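Local coordinates for macrophage migration inhibitory factor (Oncomelania hupensis, PDB 6LR3), which belongs to the macrophage migration inhibitory factor family, small alpha/beta proteins that assemble as trimers, at residues Ile48-Asp53 with Arg94-Phe99; Pro56-Thr61 with Leu88-Glu93. One frame throughout, in Å; residues are numbered along the deposited sequence.

Both contacts are mostly buried and meet the same sheet, their centres about 7 Å apart. Contact 1 joins the turn after strand 48-50 to Arg-94 and strand 95-101, and its chemistry is largely polar, an arginine gripped by backbone carbonyls and a carboxylate, with Met-50 packed alongside. Contact 2 joins the start of the neighbouring strand 58-64 to the loop after helix 70-88; aliphatic side chains carry it, with one bridging water and two exposed residues at its margin. Strands 58-64 and 95-101 run parallel, and probable hydrogen bonds, such as Val-58 N to Arg-94 O at 2.9 Å, tie the two contacts together. Both also touch the second subunit.

Contact 1: residues Ile48-Asp53 with Arg94-Phe99; sequences IMMGGD and RIVIRF. With SO4 (sulfate ion), chain M.
Arg-94 reaches into the type I' beta turn Met-50 to Asp-53 that follows strand 48-50 in this MIF-family fold. Its NH1 donates to Met-50 O at 2.9 Å, with an N-H...O angle of 148°. The donor lies above the carbonyl plane, and Asp-53 N of the turn grips the same oxygen from the opposite face. Asp-53 OD1 forms a salt bridge with Arg-94 NH2 at 2.9 Å; the carboxylate and guanidinium planes are 21° apart, but OD1 comes in obliquely, from the side opposite Met-50 CB. At the guanidinium edge Asp-53 O accepts a weak bond from NH2. Met-50 CB lies over one face, 3.3 Å above the plane and displaced toward the rim. Met-50 CG is anti to the backbone N (chi1 -178°) and the chain stays extended beyond it, running past Arg-94 in the opposite direction; SD lies 3.7 Å from Arg-94 CA and CE 4.2 Å from Val-96 CG2.

In the second shell, Asn-55 O and Pro-56 O accept from Arg-94 NH2 and NE, while Asn-55 N donates to Asp-53 OD1. Strands 48-50 and 95-101 both pair antiparallel with the second subunit, continuing the sheet across the interface. Arg-98 NH1 forms a salt bridge with Glu-63 of the second subunit; a sulfate ion that Arg-98 of all three subunits binds has its O1 2.7 Å from this NH1.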
# COMPACT_ATOMS: atom_id res chain seq x y z
N ILE B 48 4.05 -2.18 -13.00
CA ILE B 48 3.43 -0.85 -12.88
C ILE B 48 3.65 -0.13 -14.20
O ILE B 48 4.79 -0.06 -14.70
CB ILE B 48 3.94 -0.08 -11.65
CG1 ILE B 48 3.22 1.25 -11.52
CG2 ILE B 48 5.47 0.10 -11.65
CD1 ILE B 48 3.47 1.89 -10.16
N MET B 49 2.53 0.25 -14.81
CA MET B 49 2.56 1.06 -16.04
C MET B 49 2.02 2.44 -15.71
O MET B 49 1.26 2.61 -14.73
CB MET B 49 1.85 0.38 -17.21
CG MET B 49 0.39 0.37 -17.15
SD MET B 49 -0.43 0.11 -18.83
CE MET B 49 0.46 -1.32 -19.43
N MET B 50 2.48 3.42 -16.48
CA MET B 50 2.08 4.81 -16.30
C MET B 50 1.77 5.36 -17.69
O MET B 50 2.58 5.13 -18.60
CB MET B 50 3.22 5.59 -15.65
CG MET B 50 2.89 7.03 -15.39
SD MET B 50 4.40 7.89 -14.89
CE MET B 50 3.71 9.48 -14.44
N GLY B 51 0.64 6.03 -17.84
CA GLY B 51 0.28 6.64 -19.13
C GLY B 51 0.01 5.60 -20.19
O GLY B 51 0.12 5.92 -21.38
N GLY B 52 -0.29 4.37 -19.78
CA GLY B 52 -0.53 3.25 -20.70
C GLY B 52 0.75 2.74 -21.33
O GLY B 52 0.66 1.97 -22.29
N ASP B 53 1.92 3.11 -20.81
CA ASP B 53 3.16 2.56 -21.41
C ASP B 53 4.14 2.13 -20.32
O ASP B 53 3.96 2.48 -19.13
CB ASP B 53 3.76 3.52 -22.43
CG ASP B 53 4.41 4.71 -21.79
OD1 ASP B 53 5.27 4.49 -20.92
OD2 ASP B 53 4.06 5.85 -22.17
N ARG B 94 8.16 11.05 -15.01
CA ARG B 94 7.65 9.67 -14.83
C ARG B 94 7.65 9.33 -13.34
O ARG B 94 7.66 8.12 -12.99
CB ARG B 94 8.47 8.69 -15.66
CG ARG B 94 8.31 8.90 -17.15
CD ARG B 94 6.97 8.42 -17.67
NE ARG B 94 6.92 6.96 -17.68
CZ ARG B 94 5.88 6.27 -18.14
NH1 ARG B 94 4.83 6.90 -18.61
NH2 ARG B 94 5.89 4.95 -18.10
N ILE B 95 7.66 10.34 -12.47
CA ILE B 95 7.71 10.12 -10.99
C ILE B 95 6.51 10.81 -10.34
O ILE B 95 6.34 12.00 -10.53
CB ILE B 95 9.02 10.64 -10.38
CG1 ILE B 95 10.23 9.99 -11.05
CG2 ILE B 95 9.03 10.44 -8.88
CD1 ILE B 95 11.55 10.69 -10.73
N VAL B 96 5.79 10.05 -9.52
CA VAL B 96 4.72 10.58 -8.66
C VAL B 96 5.00 10.09 -7.24
O VAL B 96 5.34 8.92 -7.07
CB VAL B 96 3.34 10.16 -9.15
CG1 VAL B 96 2.25 10.44 -8.13
CG2 VAL B 96 3.02 10.83 -10.47
N ILE B 97 4.87 10.95 -6.27
CA ILE B 97 5.11 10.62 -4.84
C ILE B 97 3.91 11.09 -4.03
O ILE B 97 3.51 12.23 -4.16
CB ILE B 97 6.42 11.24 -4.32
CG1 ILE B 97 7.62 10.91 -5.20
CG2 ILE B 97 6.63 10.83 -2.87
CD1 ILE B 97 8.83 11.80 -4.98
N ARG B 98 3.36 10.21 -3.21
CA ARG B 98 2.27 10.54 -2.30
C ARG B 98 2.83 10.57 -0.88
O ARG B 98 3.50 9.63 -0.45
CB ARG B 98 1.13 9.54 -2.41
CG ARG B 98 -0.01 9.79 -1.45
CD ARG B 98 -1.11 8.78 -1.64
NE ARG B 98 -1.96 8.89 -0.49
CZ ARG B 98 -2.57 7.91 0.13
NH1 ARG B 98 -2.54 6.68 -0.35
NH2 ARG B 98 -3.21 8.16 1.26
N PHE B 99 2.51 11.64 -0.17
CA PHE B 99 2.87 11.87 1.24
C PHE B 99 1.64 11.52 2.07
O PHE B 99 0.57 12.04 1.83
CB PHE B 99 3.38 13.30 1.39
CG PHE B 99 4.64 13.54 0.60
CD1 PHE B 99 5.87 13.29 1.16
CD2 PHE B 99 4.58 13.94 -0.72
CE1 PHE B 99 7.03 13.47 0.42
CE2 PHE B 99 5.74 14.12 -1.45
CZ PHE B 99 6.96 13.88 -0.88
S SO4 M . -3.18 4.44 2.55
O1 SO4 M . -3.21 4.54 1.11
O2 SO4 M . -3.63 3.11 2.94
O3 SO4 M . -4.00 5.42 3.11
O4 SO4 M . -1.83 4.58 2.98

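Contact 2: residues Pro56-Thr61 with Leu88-Glu93; sequences PCVFAT and LNVRRE. Unlike the reference sequence in segment 88-93: Asn-89 (reference Lys), Val-90 (reference Ile).
Apolar packing, with Val-58 and Val-90 at its middle, joins the start of strand 58-64 to the loop between helix 70-88 and strand 95-101. Val-58 CG2 touches both Leu-88 CD1 at 3.6 Å and Val-90 CG2 at 3.9 Å. The Val-58 and Leu-88 side chains cross at about a right angle. Val-90 divides its two methyls: with chi1 at 177°, CG1 is anti to the backbone N and lies 3.8 Å from Cys-57 CA, whereas Val-90 CG2 also meets Pro-56 CB at 3.8 Å.

The connection is a beta-alpha-beta crossover: strand 58-64 leads through helix 70-88 to the parallel neighbouring strand 95-101, and the helix end and following loop, through Leu-88 and Val-90, pack back against the beginning of the first strand. The chain leaves the helical conformation at Asn-89, whose phi is positive. Phe-84 of the helix and Val-6 of strand 3-8 also pack on Val-58, while Val-10 touches both Pro-56 and Val-90.

No direct hydrogen bond crosses between the segments; a water provides a bridge instead, donating to Pro-56 O at 2.8 Å and accepting from Arg-91 N at 3.0 Å. Beyond it, Arg-91 turns to its own segment in a salt bridge to Glu-93. The NE-H points nearly straight (168°) at Glu-93 OE2, which lies in the guanidinium plane but is itself met from above the carboxylate plane.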
# COMPACT_ATOMS: atom_id res chain seq x y z
N PRO B 56 10.23 3.57 -18.05
CA PRO B 56 10.54 3.57 -16.62
C PRO B 56 9.67 4.61 -15.91
O PRO B 56 9.45 5.71 -16.42
CB PRO B 56 12.03 3.97 -16.57
CG PRO B 56 12.56 3.39 -17.87
CD PRO B 56 11.45 3.68 -18.86
N CYS B 57 9.14 4.21 -14.76
CA CYS B 57 8.32 5.09 -13.93
C CYS B 57 8.48 4.70 -12.47
O CYS B 57 8.99 3.63 -12.15
CB CYS B 57 6.85 5.03 -14.35
SG CYS B 57 6.03 3.47 -13.98
N VAL B 58 8.07 5.60 -11.60
CA VAL B 58 8.05 5.39 -10.13
C VAL B 58 6.77 5.98 -9.58
O VAL B 58 6.48 7.14 -9.86
CB VAL B 58 9.23 6.08 -9.41
CG1 VAL B 58 9.11 5.89 -7.91
CG2 VAL B 58 10.57 5.61 -9.95
N PHE B 59 6.09 5.20 -8.75
CA PHE B 59 5.11 5.72 -7.79
C PHE B 59 5.65 5.38 -6.42
O PHE B 59 5.83 4.20 -6.10
CB PHE B 59 3.72 5.12 -7.99
CG PHE B 59 2.77 5.54 -6.91
CD1 PHE B 59 2.54 6.88 -6.68
CD2 PHE B 59 2.12 4.61 -6.11
CE1 PHE B 59 1.69 7.30 -5.67
CE2 PHE B 59 1.26 5.03 -5.11
CZ PHE B 59 1.05 6.38 -4.89
N ALA B 60 5.92 6.41 -5.61
CA ALA B 60 6.48 6.20 -4.27
C ALA B 60 5.52 6.79 -3.24
O ALA B 60 4.78 7.74 -3.58
CB ALA B 60 7.85 6.79 -4.16
N THR B 61 5.57 6.27 -2.03
CA THR B 61 4.79 6.81 -0.90
C THR B 61 5.72 7.04 0.29
O THR B 61 6.67 6.27 0.51
CB THR B 61 3.57 5.94 -0.56
OG1 THR B 61 4.01 4.68 -0.06
CG2 THR B 61 2.66 5.73 -1.75
N LEU B 88 17.65 5.26 -10.61
CA LEU B 88 16.71 4.43 -11.40
C LEU B 88 16.71 4.83 -12.87
O LEU B 88 16.07 4.12 -13.65
CB LEU B 88 15.30 4.53 -10.81
CG LEU B 88 15.20 4.27 -9.30
CD1 LEU B 88 13.79 4.36 -8.81
CD2 LEU B 88 15.78 2.93 -8.95
N ASN B 89 17.33 5.95 -13.23
CA ASN B 89 17.31 6.49 -14.60
C ASN B 89 15.87 6.66 -15.05
O ASN B 89 15.53 6.32 -16.19
CB ASN B 89 18.11 5.59 -15.54
CG ASN B 89 19.58 5.66 -15.19
OD1 ASN B 89 20.16 6.74 -15.22
ND2 ASN B 89 20.19 4.52 -14.92
N VAL B 90 15.03 7.17 -14.15
CA VAL B 90 13.63 7.52 -14.49
C VAL B 90 13.61 9.02 -14.73
O VAL B 90 14.27 9.77 -13.99
CB VAL B 90 12.70 7.07 -13.35
CG1 VAL B 90 11.28 7.46 -13.58
CG2 VAL B 90 12.73 5.56 -13.21
N ARG B 91 12.86 9.45 -15.74
CA ARG B 91 12.69 10.90 -15.99
C ARG B 91 11.83 11.51 -14.89
O ARG B 91 10.90 10.81 -14.35
CB ARG B 91 12.04 11.08 -17.35
CG ARG B 91 12.99 10.72 -18.49
CD ARG B 91 12.36 10.42 -19.83
NE ARG B 91 11.00 10.84 -20.06
CZ ARG B 91 9.97 10.03 -20.31
NH1 ARG B 91 10.12 8.71 -20.37
NH2 ARG B 91 8.78 10.58 -20.47
N ARG B 92 12.07 12.77 -14.58
CA ARG B 92 11.28 13.48 -13.54
C ARG B 92 9.79 13.41 -13.90
O ARG B 92 8.96 13.28 -12.96
CB ARG B 92 11.74 14.92 -13.38
CG ARG B 92 11.33 15.53 -12.06
CD ARG B 92 11.79 16.96 -11.91
NE ARG B 92 13.25 17.05 -11.90
CZ ARG B 92 14.03 16.90 -10.85
NH1 ARG B 92 13.54 16.64 -9.65
NH2 ARG B 92 15.34 17.02 -11.00
N GLU B 93 9.43 13.45 -15.18
CA GLU B 93 8.01 13.45 -15.60
C GLU B 93 7.44 12.03 -15.55
O GLU B 93 6.28 11.85 -16.03
CB GLU B 93 7.85 14.09 -16.98
CG GLU B 93 8.52 13.31 -18.09
CD GLU B 93 9.93 13.78 -18.45
OE1 GLU B 93 10.68 14.32 -17.57
OE2 GLU B 93 10.30 13.54 -19.62
O HOH W 1 11.41 7.43 -17.38